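Local coordinates for protein thiol-activated cytolysin (Desulfobulbus propionicus, PDB 6NAL) that probably inserts into target membranes as an oligomeric, pore-forming toxin of the cholesterol-dependent cytolysin family, at residues 232-237 with 337-342; 20-25 with 77-82; 252-257 with 356-361. All blocks are in the same frame, centred on the assembly; numbering follows the deposited sequence.

Interaction 1. Residues 232-237 with 337-342; sequences PLFVKN and YTVFLK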
loop_
_atom_site.group_PDB
_atom_site.type_symbol
_atom_site.label_atom_id
_atom_site.label_comp_id
_atom_site.label_asym_id
_atom_site.label_seq_id
_atom_site.Cartn_x
_atom_site.Cartn_y
_atom_site.Cartn_z
ATOM N N PRO A 232 7.253 -30.516 37.409
ATOM C CA PRO A 232 5.828 -30.754 37.636
ATOM C C PRO A 232 5.064 -29.453 37.577
ATOM O O PRO A 232 5.559 -28.393 37.988
ATOM C CB PRO A 232 5.788 -31.366 39.050
ATOM C CG PRO A 232 6.958 -30.725 39.735
ATOM C CD PRO A 232 8.033 -30.703 38.662
ATOM N N LEU A 233 3.826 -29.560 37.100
ATOM C CA LEU A 233 2.912 -28.427 37.085
ATOM C C LEU A 233 1.635 -28.704 37.867
ATOM O O LEU A 233 1.248 -29.851 38.101
ATOM C CB LEU A 233 2.508 -28.061 35.660
ATOM C CG LEU A 233 3.591 -27.846 34.641
ATOM C CD1 LEU A 233 3.008 -28.037 33.253
ATOM C CD2 LEU A 233 4.180 -26.492 34.787
ATOM N N PHE A 234 0.960 -27.606 38.214
ATOM C CA PHE A 234 -0.243 -27.598 39.033
ATOM C C PHE A 234 -1.306 -26.744 38.337
ATOM O O PHE A 234 -1.107 -25.538 38.141
ATOM C CB PHE A 234 0.115 -27.037 40.416
ATOM C CG PHE A 234 -1.035 -26.860 41.340
ATOM C CD1 PHE A 234 -1.453 -27.888 42.139
ATOM C CD2 PHE A 234 -1.652 -25.641 41.469
ATOM C CE1 PHE A 234 -2.528 -27.714 42.991
ATOM C CE2 PHE A 234 -2.684 -25.440 42.369
ATOM C CZ PHE A 234 -3.126 -26.488 43.121
ATOM N N VAL A 235 -2.427 -27.364 37.982
ATOM C CA VAL A 235 -3.546 -26.670 37.390
ATOM C C VAL A 235 -4.163 -25.759 38.435
ATOM O O VAL A 235 -4.883 -26.197 39.344
ATOM C CB VAL A 235 -4.558 -27.653 36.810
ATOM C CG1 VAL A 235 -5.660 -26.913 36.141
ATOM C CG2 VAL A 235 -3.893 -28.558 35.794
ATOM N N LYS A 236 -3.899 -24.465 38.265
ATOM C CA LYS A 236 -4.377 -23.444 39.181
ATOM C C LYS A 236 -5.803 -22.989 38.896
ATOM O O LYS A 236 -6.506 -22.540 39.814
ATOM C CB LYS A 236 -3.472 -22.225 39.127
ATOM C CG LYS A 236 -3.663 -21.334 40.309
ATOM C CD LYS A 236 -2.779 -20.098 40.220
ATOM C CE LYS A 236 -3.118 -19.117 41.335
ATOM N NZ LYS A 236 -2.326 -17.870 41.242
ATOM N N ASN A 237 -6.256 -23.072 37.650
ATOM C CA ASN A 237 -7.544 -22.470 37.337
ATOM C C ASN A 237 -8.047 -23.017 36.015
ATOM O O ASN A 237 -7.262 -23.220 35.090
ATOM C CB ASN A 237 -7.388 -20.935 37.293
ATOM C CG ASN A 237 -8.712 -20.201 37.271
ATOM O OD1 ASN A 237 -9.601 -20.429 38.084
ATOM N ND2 ASN A 237 -8.842 -19.312 36.326
ATOM N N TYR A 337 -5.116 -22.850 33.261
ATOM C CA TYR A 337 -3.896 -22.130 33.569
ATOM C C TYR A 337 -3.105 -22.964 34.555
ATOM O O TYR A 337 -3.665 -23.468 35.546
ATOM C CB TYR A 337 -4.201 -20.744 34.147
ATOM C CG TYR A 337 -5.052 -19.956 33.163
ATOM C CD1 TYR A 337 -6.447 -20.073 33.173
ATOM C CD2 TYR A 337 -4.463 -19.155 32.176
ATOM C CE1 TYR A 337 -7.225 -19.395 32.271
ATOM C CE2 TYR A 337 -5.245 -18.468 31.259
ATOM C CZ TYR A 337 -6.630 -18.593 31.315
ATOM O OH TYR A 337 -7.428 -17.927 30.407
ATOM N N THR A 338 -1.825 -23.159 34.225
ATOM C CA THR A 338 -0.895 -23.956 35.004
ATOM C C THR A 338 0.123 -23.033 35.642
ATOM O O THR A 338 0.522 -22.021 35.062
ATOM C CB THR A 338 -0.103 -24.991 34.168
ATOM O OG1 THR A 338 0.410 -24.405 32.956
ATOM C CG2 THR A 338 -0.981 -26.127 33.827
ATOM N N VAL A 339 0.591 -23.446 36.794
ATOM C CA VAL A 339 1.699 -22.848 37.509
ATOM C C VAL A 339 2.712 -23.973 37.801
ATOM O O VAL A 339 2.350 -25.155 37.849
ATOM C CB VAL A 339 1.078 -22.145 38.737
ATOM C CG1 VAL A 339 0.882 -23.119 39.912
ATOM C CG2 VAL A 339 1.824 -20.879 39.084
ATOM N N PHE A 340 4.002 -23.627 37.864
ATOM C CA PHE A 340 5.021 -24.602 38.240
ATOM C C PHE A 340 4.864 -24.962 39.720
ATOM O O PHE A 340 4.622 -24.095 40.567
ATOM C CB PHE A 340 6.429 -24.071 37.957
ATOM C CG PHE A 340 6.764 -24.038 36.492
ATOM C CD1 PHE A 340 7.129 -25.206 35.821
ATOM C CD2 PHE A 340 6.710 -22.847 35.792
ATOM C CE1 PHE A 340 7.431 -25.188 34.448
ATOM C CE2 PHE A 340 6.998 -22.803 34.426
ATOM C CZ PHE A 340 7.351 -23.970 33.737
ATOM N N LEU A 341 4.986 -26.256 40.041
ATOM C CA LEU A 341 4.680 -26.664 41.411
ATOM C C LEU A 341 5.766 -26.217 42.373
ATOM O O LEU A 341 5.465 -25.802 43.496
ATOM C CB LEU A 341 4.479 -28.171 41.477
ATOM C CG LEU A 341 4.253 -28.760 42.872
ATOM C CD1 LEU A 341 3.044 -28.150 43.588
ATOM C CD2 LEU A 341 4.133 -30.278 42.766
ATOM N N LYS A 342 7.020 -26.247 41.929
ATOM C CA LYS A 342 8.167 -25.904 42.774
ATOM C C LYS A 342 8.006 -24.561 43.515
ATOM O O LYS A 342 8.222 -24.472 44.729
ATOM C CB LYS A 342 9.406 -25.825 41.911
ATOM C CG LYS A 342 10.694 -25.212 42.608
ATOM C CD LYS A 342 11.797 -24.889 41.586
ATOM C CE LYS A 342 12.991 -24.200 42.292
ATOM N NZ LYS A 342 14.185 -23.937 41.377
HETATM O O HOH W 1 7.854 -27.301 39.271
#

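Interaction 2. Residues 20-25 with 77-82; sequences TVMVFN and LVASND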
loop_
_atom_site.group_PDB
_atom_site.type_symbol
_atom_site.label_atom_id
_atom_site.label_comp_id
_atom_site.label_asym_id
_atom_site.label_seq_id
_atom_site.Cartn_x
_atom_site.Cartn_y
_atom_site.Cartn_z
ATOM N N THR A 20 11.789 -21.406 29.259
ATOM C CA THR A 20 12.180 -22.220 28.119
ATOM C C THR A 20 11.840 -23.701 28.239
ATOM O O THR A 20 12.218 -24.480 27.364
ATOM C CB THR A 20 13.681 -22.078 27.878
ATOM O OG1 THR A 20 14.396 -22.763 28.909
ATOM C CG2 THR A 20 14.084 -20.616 27.861
ATOM N N VAL A 21 11.132 -24.127 29.269
ATOM C CA VAL A 21 10.912 -25.564 29.391
ATOM C C VAL A 21 9.777 -26.036 28.477
ATOM O O VAL A 21 9.844 -27.126 27.904
ATOM C CB VAL A 21 10.683 -25.944 30.872
ATOM C CG1 VAL A 21 9.381 -25.418 31.385
ATOM C CG2 VAL A 21 10.705 -27.425 31.022
HETATM N N MSE A 22 8.713 -25.257 28.324
HETATM C CA MSE A 22 7.804 -25.473 27.194
HETATM C C MSE A 22 7.892 -24.221 26.283
HETATM O O MSE A 22 8.057 -23.083 26.754
HETATM C CB MSE A 22 6.380 -25.731 27.647
HETATM C CG MSE A 22 6.200 -26.885 28.626
HETATM SE SE MSE A 22 4.256 -26.969 29.045
HETATM C CE MSE A 22 3.944 -25.858 30.389
ATOM N N VAL A 23 7.831 -24.448 24.971
ATOM C CA VAL A 23 7.944 -23.380 23.974
ATOM C C VAL A 23 6.932 -23.620 22.864
ATOM O O VAL A 23 6.875 -24.714 22.294
ATOM C CB VAL A 23 9.356 -23.308 23.364
ATOM C CG1 VAL A 23 9.677 -24.623 22.744
ATOM C CG2 VAL A 23 9.432 -22.188 22.284
ATOM N N PHE A 24 6.132 -22.596 22.550
ATOM C CA PHE A 24 5.245 -22.685 21.400
ATOM C C PHE A 24 6.108 -22.838 20.160
ATOM O O PHE A 24 7.146 -22.173 20.028
ATOM C CB PHE A 24 4.355 -21.432 21.283
ATOM C CG PHE A 24 3.322 -21.541 20.226
ATOM C CD1 PHE A 24 2.124 -22.201 20.458
ATOM C CD2 PHE A 24 3.559 -20.997 18.957
ATOM C CE1 PHE A 24 1.155 -22.307 19.436
ATOM C CE2 PHE A 24 2.594 -21.104 17.931
ATOM C CZ PHE A 24 1.404 -21.749 18.162
ATOM N N ASN A 25 5.682 -23.687 19.234
ATOM C CA ASN A 25 6.354 -23.703 17.948
ATOM C C ASN A 25 5.405 -23.377 16.808
ATOM O O ASN A 25 4.462 -24.132 16.532
ATOM C CB ASN A 25 7.023 -25.021 17.646
ATOM C CG ASN A 25 7.712 -24.983 16.299
ATOM O OD1 ASN A 25 8.557 -24.090 15.998
ATOM N ND2 ASN A 25 7.300 -25.909 15.438
ATOM N N LEU A 77 0.591 -32.261 36.546
ATOM C CA LEU A 77 0.997 -32.647 35.205
ATOM C C LEU A 77 2.505 -32.636 35.160
ATOM O O LEU A 77 3.132 -31.962 35.982
ATOM C CB LEU A 77 0.479 -31.676 34.144
ATOM C CG LEU A 77 -1.021 -31.520 34.025
ATOM C CD1 LEU A 77 -1.320 -30.261 33.196
ATOM C CD2 LEU A 77 -1.611 -32.816 33.386
ATOM N N VAL A 78 3.089 -33.330 34.169
ATOM C CA VAL A 78 4.510 -33.134 33.855
ATOM C C VAL A 78 4.630 -32.163 32.675
ATOM O O VAL A 78 4.037 -32.361 31.609
ATOM C CB VAL A 78 5.276 -34.456 33.598
ATOM C CG1 VAL A 78 4.920 -35.533 34.644
ATOM C CG2 VAL A 78 5.079 -34.999 32.202
ATOM N N ALA A 79 5.380 -31.096 32.876
ATOM C CA ALA A 79 5.524 -30.094 31.823
ATOM C C ALA A 79 6.192 -30.725 30.611
ATOM O O ALA A 79 7.125 -31.536 30.730
ATOM C CB ALA A 79 6.330 -28.906 32.336
ATOM N N SER A 80 5.705 -30.360 29.440
ATOM C CA SER A 80 6.094 -31.037 28.213
ATOM C C SER A 80 5.561 -30.222 27.052
ATOM O O SER A 80 4.439 -29.696 27.128
ATOM C CB SER A 80 5.517 -32.450 28.169
ATOM O OG SER A 80 5.669 -32.952 26.880
ATOM N N ASN A 81 6.338 -30.145 25.971
ATOM C CA ASN A 81 5.823 -29.487 24.786
ATOM C C ASN A 81 4.516 -30.107 24.335
ATOM O O ASN A 81 3.694 -29.435 23.712
ATOM C CB ASN A 81 6.835 -29.536 23.668
ATOM C CG ASN A 81 7.940 -28.594 23.903
ATOM O OD1 ASN A 81 7.723 -27.450 24.315
ATOM N ND2 ASN A 81 9.152 -29.057 23.673
ATOM N N ASP A 82 4.293 -31.382 24.629
ATOM C CA ASP A 82 3.048 -31.999 24.171
ATOM C C ASP A 82 1.805 -31.463 24.909
ATOM O O ASP A 82 0.684 -31.597 24.394
ATOM C CB ASP A 82 3.244 -33.514 24.250
ATOM C CG ASP A 82 4.456 -33.994 23.359
ATOM O OD1 ASP A 82 5.631 -33.876 23.789
ATOM O OD2 ASP A 82 4.246 -34.458 22.216
#

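Interaction 3. Residues 252-257 with 356-361; sequences LSSTEL and VAEKTE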
loop_
_atom_site.group_PDB
_atom_site.type_symbol
_atom_site.label_atom_id
_atom_site.label_comp_id
_atom_site.label_asym_id
_atom_site.label_seq_id
_atom_site.Cartn_x
_atom_site.Cartn_y
_atom_site.Cartn_z
ATOM N N LEU A 252 -13.235 -16.941 -3.278
ATOM C CA LEU A 252 -12.852 -15.534 -3.258
ATOM C C LEU A 252 -11.464 -15.324 -2.673
ATOM O O LEU A 252 -10.946 -16.188 -1.958
ATOM C CB LEU A 252 -13.802 -14.682 -2.423
ATOM C CG LEU A 252 -15.297 -14.644 -2.722
ATOM C CD1 LEU A 252 -16.116 -13.906 -1.636
ATOM C CD2 LEU A 252 -15.502 -14.016 -4.099
ATOM N N SER A 253 -10.849 -14.184 -2.975
ATOM C CA SER A 253 -9.564 -13.832 -2.397
ATOM C C SER A 253 -9.704 -13.535 -0.905
ATOM O O SER A 253 -10.774 -13.125 -0.433
ATOM C CB SER A 253 -9.029 -12.603 -3.097
ATOM O OG SER A 253 -9.803 -11.480 -2.695
ATOM N N SER A 254 -8.596 -13.725 -0.170
ATOM C CA SER A 254 -8.548 -13.350 1.238
ATOM C C SER A 254 -9.093 -11.949 1.455
ATOM O O SER A 254 -9.817 -11.687 2.415
ATOM C CB SER A 254 -7.114 -13.409 1.757
ATOM O OG SER A 254 -6.462 -14.523 1.243
ATOM N N THR A 255 -8.665 -11.009 0.623
ATOM C CA THR A 255 -9.013 -9.616 0.856
ATOM C C THR A 255 -10.509 -9.409 0.672
ATOM O O THR A 255 -11.151 -8.696 1.454
ATOM C CB THR A 255 -8.229 -8.713 -0.098
ATOM O OG1 THR A 255 -6.812 -8.845 0.154
ATOM C CG2 THR A 255 -8.707 -7.275 0.053
ATOM N N GLU A 256 -11.076 -10.028 -0.368
ATOM C CA GLU A 256 -12.498 -9.877 -0.642
ATOM C C GLU A 256 -13.331 -10.702 0.342
ATOM O O GLU A 256 -14.401 -10.254 0.761
ATOM C CB GLU A 256 -12.800 -10.256 -2.104
ATOM C CG GLU A 256 -13.866 -9.364 -2.760
ATOM C CD GLU A 256 -13.610 -9.104 -4.248
ATOM O OE1 GLU A 256 -13.143 -10.057 -4.923
ATOM O OE2 GLU A 256 -13.877 -7.961 -4.733
ATOM N N LEU A 257 -12.856 -11.881 0.751
ATOM C CA LEU A 257 -13.549 -12.604 1.822
ATOM C C LEU A 257 -13.596 -11.762 3.102
ATOM O O LEU A 257 -14.671 -11.507 3.651
ATOM C CB LEU A 257 -12.877 -13.962 2.068
ATOM C CG LEU A 257 -13.545 -14.888 3.095
ATOM C CD1 LEU A 257 -14.949 -15.280 2.648
ATOM C CD2 LEU A 257 -12.760 -16.123 3.319
ATOM N N VAL A 356 1.880 -15.926 5.402
ATOM C CA VAL A 356 1.903 -15.117 4.190
ATOM C C VAL A 356 0.576 -14.373 4.046
ATOM O O VAL A 356 -0.459 -14.983 3.762
ATOM C CB VAL A 356 2.154 -15.983 2.954
ATOM C CG1 VAL A 356 2.230 -15.108 1.745
ATOM C CG2 VAL A 356 3.421 -16.770 3.116
ATOM N N ALA A 357 0.576 -13.056 4.230
ATOM C CA ALA A 357 -0.646 -12.273 4.032
ATOM C C ALA A 357 -0.709 -11.936 2.551
ATOM O O ALA A 357 0.281 -11.436 1.997
ATOM C CB ALA A 357 -0.663 -10.981 4.857
ATOM N N GLU A 358 -1.854 -12.210 1.912
ATOM C CA GLU A 358 -2.069 -11.882 0.500
ATOM C C GLU A 358 -3.055 -10.734 0.320
ATOM O O GLU A 358 -4.193 -10.813 0.772
ATOM C CB GLU A 358 -2.584 -13.095 -0.260
ATOM C CG GLU A 358 -1.742 -14.309 0.007
ATOM C CD GLU A 358 -2.277 -15.552 -0.688
ATOM O OE1 GLU A 358 -1.452 -16.339 -1.241
ATOM O OE2 GLU A 358 -3.528 -15.676 -0.758
ATOM N N LYS A 359 -2.618 -9.668 -0.338
ATOM C CA LYS A 359 -3.454 -8.496 -0.579
ATOM C C LYS A 359 -3.763 -8.450 -2.069
ATOM O O LYS A 359 -2.855 -8.483 -2.895
ATOM C CB LYS A 359 -2.784 -7.195 -0.134
ATOM C CG LYS A 359 -3.638 -5.967 -0.486
ATOM C CD LYS A 359 -2.930 -4.670 -0.169
ATOM C CE LYS A 359 -3.880 -3.472 -0.224
ATOM N NZ LYS A 359 -5.322 -3.811 -0.469
ATOM N N THR A 360 -5.036 -8.447 -2.392
ATOM C CA THR A 360 -5.570 -8.321 -3.730
ATOM C C THR A 360 -6.237 -6.953 -3.817
ATOM O O THR A 360 -6.967 -6.571 -2.901
ATOM C CB THR A 360 -6.583 -9.428 -3.978
ATOM O OG1 THR A 360 -5.950 -10.719 -3.904
ATOM C CG2 THR A 360 -7.226 -9.216 -5.328
ATOM N N GLU A 361 -5.918 -6.192 -4.872
ATOM C CA GLU A 361 -6.611 -4.955 -5.213
ATOM C C GLU A 361 -7.201 -5.090 -6.604
ATOM O O GLU A 361 -6.553 -5.612 -7.514
ATOM C CB GLU A 361 -5.689 -3.724 -5.201
ATOM C CG GLU A 361 -5.232 -3.321 -3.805
ATOM C CD GLU A 361 -6.151 -2.285 -3.145
ATOM O OE1 GLU A 361 -6.757 -2.597 -2.076
ATOM O OE2 GLU A 361 -6.242 -1.158 -3.696
HETATM O O HOH W 2 -6.298 -14.346 -1.318
HETATM O O HOH W 3 -6.280 -11.553 -1.021
#

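Interaction 1. Residues 232-237 with 337-342
Backbone hydrogen bonds carry most of this antiparallel pairing. Phe234 and Val339 form one hydrogen-bonded pair: Phe234 N reaches Val339 O at 2.8 Å, nearly along the C=O axis, and Val339 N returns a bond to Phe234 O at 3.0 Å from above that carbonyl's plane. Past strand 337-340, Leu341 N still donates to Pro232 O, almost straight (171°), and a water links Pro232 O to Lys342 N.

The pairing belongs to the antiparallel sheet of the cytolysin core, where strand 232-250 also bonds to strands 187-202 and 76-78. The register slips by one residue at a classic beta bulge, where Lys236 and Asn237 both face Tyr337. Lys236 N donates to Tyr337 O at 2.9 Å and Asn237 N adds a weak, longer bond to the same oxygen. Asn237 and Tyr337 make the other hydrogen-bonded pair, Tyr337 N held by Asn237 O at 2.8 Å. Tyr337, partly exposed, hydrogen-bonds Gln239 through its hydroxyl.

Apolar packing differs between the pairs. Leu233 and Phe340 diverge at CB, yet Leu233, CG beside its backbone N (chi1 -52°), runs alongside the ring and lays CD2 over one face, 3.4 Å from Phe340 CD1; the flat ring suits a methyl partner. With Phe234 CG anti to the backbone N (chi1 175°), Val339 CG1 meets the ring edge, 3.9 Å from Phe234 CD2. Pro232 CG meets Leu341 CB at 4.0 Å, the side chains crossing.

Interaction 2. Residues 20-25 with 77-82
A short, weakly bonded helical turn meets an irregular loop here: Ser80 is the N-cap of the turn, which follows strand 76-78, and the loop after helix 2-12 runs past it. Serine suits the cap because its short side chain can bend back, and its OG accepts from Asp82 N at 3.1 Å. That hydroxyl serves the turn itself; the hydrogen bond to the loop comes from Asn81. With CG anti to its carbonyl carbon, Asn81 directs OD1 at the loop and accepts from Val23 N at 3.1 Å. The bond is straight, 168° at the hydrogen, and the donor lies nearly along the side-chain C=O axis. Val23 CG1 runs beside Asn81 OD1 at 3.8 Å, on the exposed margin of the contact.

Deeper in lies Met22, present as selenomethionine. Its chain is extended to SE and then bends (chi3 -87°). Met22 CG packs on Ala79 CB at 4.2 Å, and Met22 SE comes to 3.3 Å from Ser80 O, resting against the backbone at the cap. Ala79 suits this place because its small methyl lets the long, flexible side chain lie close along the strand end. Met22 also touches Leu233 and Leu83, which draws it into the apolar interior, while Ala79 O is taken by His230.

The chemistry is thus that of a loop tethered by a single side-chain-to-backbone bond: the Asn81 amide oxygen satisfies Val23 N, a backbone donor in an irregular loop, and Met22 adds van der Waals contact with Ala79 and the backbone of Ser80.

Interaction 3. Residues 252-257 with 356-361
The closest packing centres on Thr255, Thr360 and Ser253. Thr255, in the first turn of helix 254-264, points its CB at the strand and sets OG1 anti to its own carbonyl carbon, where it accepts from Thr360 N at 3.1 Å in a nearly straight bond (170°). Threonine suits the place by offering both this hydroxyl and a methyl, Thr255 CG2, 3.5 Å from Thr360 O. Thr360 OG1 comes to 3.7 Å from CB of Ser253, the N-cap, whose OG is engaged by Glu256 N at 3.0 Å.

Around Glu358 the contact is looser and partly bridged by water. One water accepts from Thr255 N and donates to Glu358 O, also bonding Thr360 OG1; another accepts from Ser254 N and donates to Glu358 OE2. The nearby carboxylate probably suits the positive helix start.

By its place between strands 232-250 and 287-294, the helix probably corresponds to the second membrane-inserting helical region (TMH2), which, in relatives, unfolds and extends the core-sheet strands as a hairpin; the contact with strand 349-372 would then be lost. A small, polar contact is consistent with such release, since water could take over such exposed polar bonds.

Interactions 1 and 2 adjoin, their centres 12 Å apart: strands 232-250 and 76-78 are neighbours in one sheet, where Leu233 N probably bonds to Leu77 O, and Val21 packs on Phe340. Interaction 1 is core, strand on strand, with backbone bonds and apolar side chains; interaction 2, partly buried, covers that core's margin with a loop held by a side chain. Interaction 3 lies about 41 Å from interaction 1, centre to centre, on the surface, and joins a different sheet to a helix through hydroxyls and water. Yet the chain connects 1 and 3: strand 232-250 leads into helix 254-264, and strand 332-340 precedes strand 349-372.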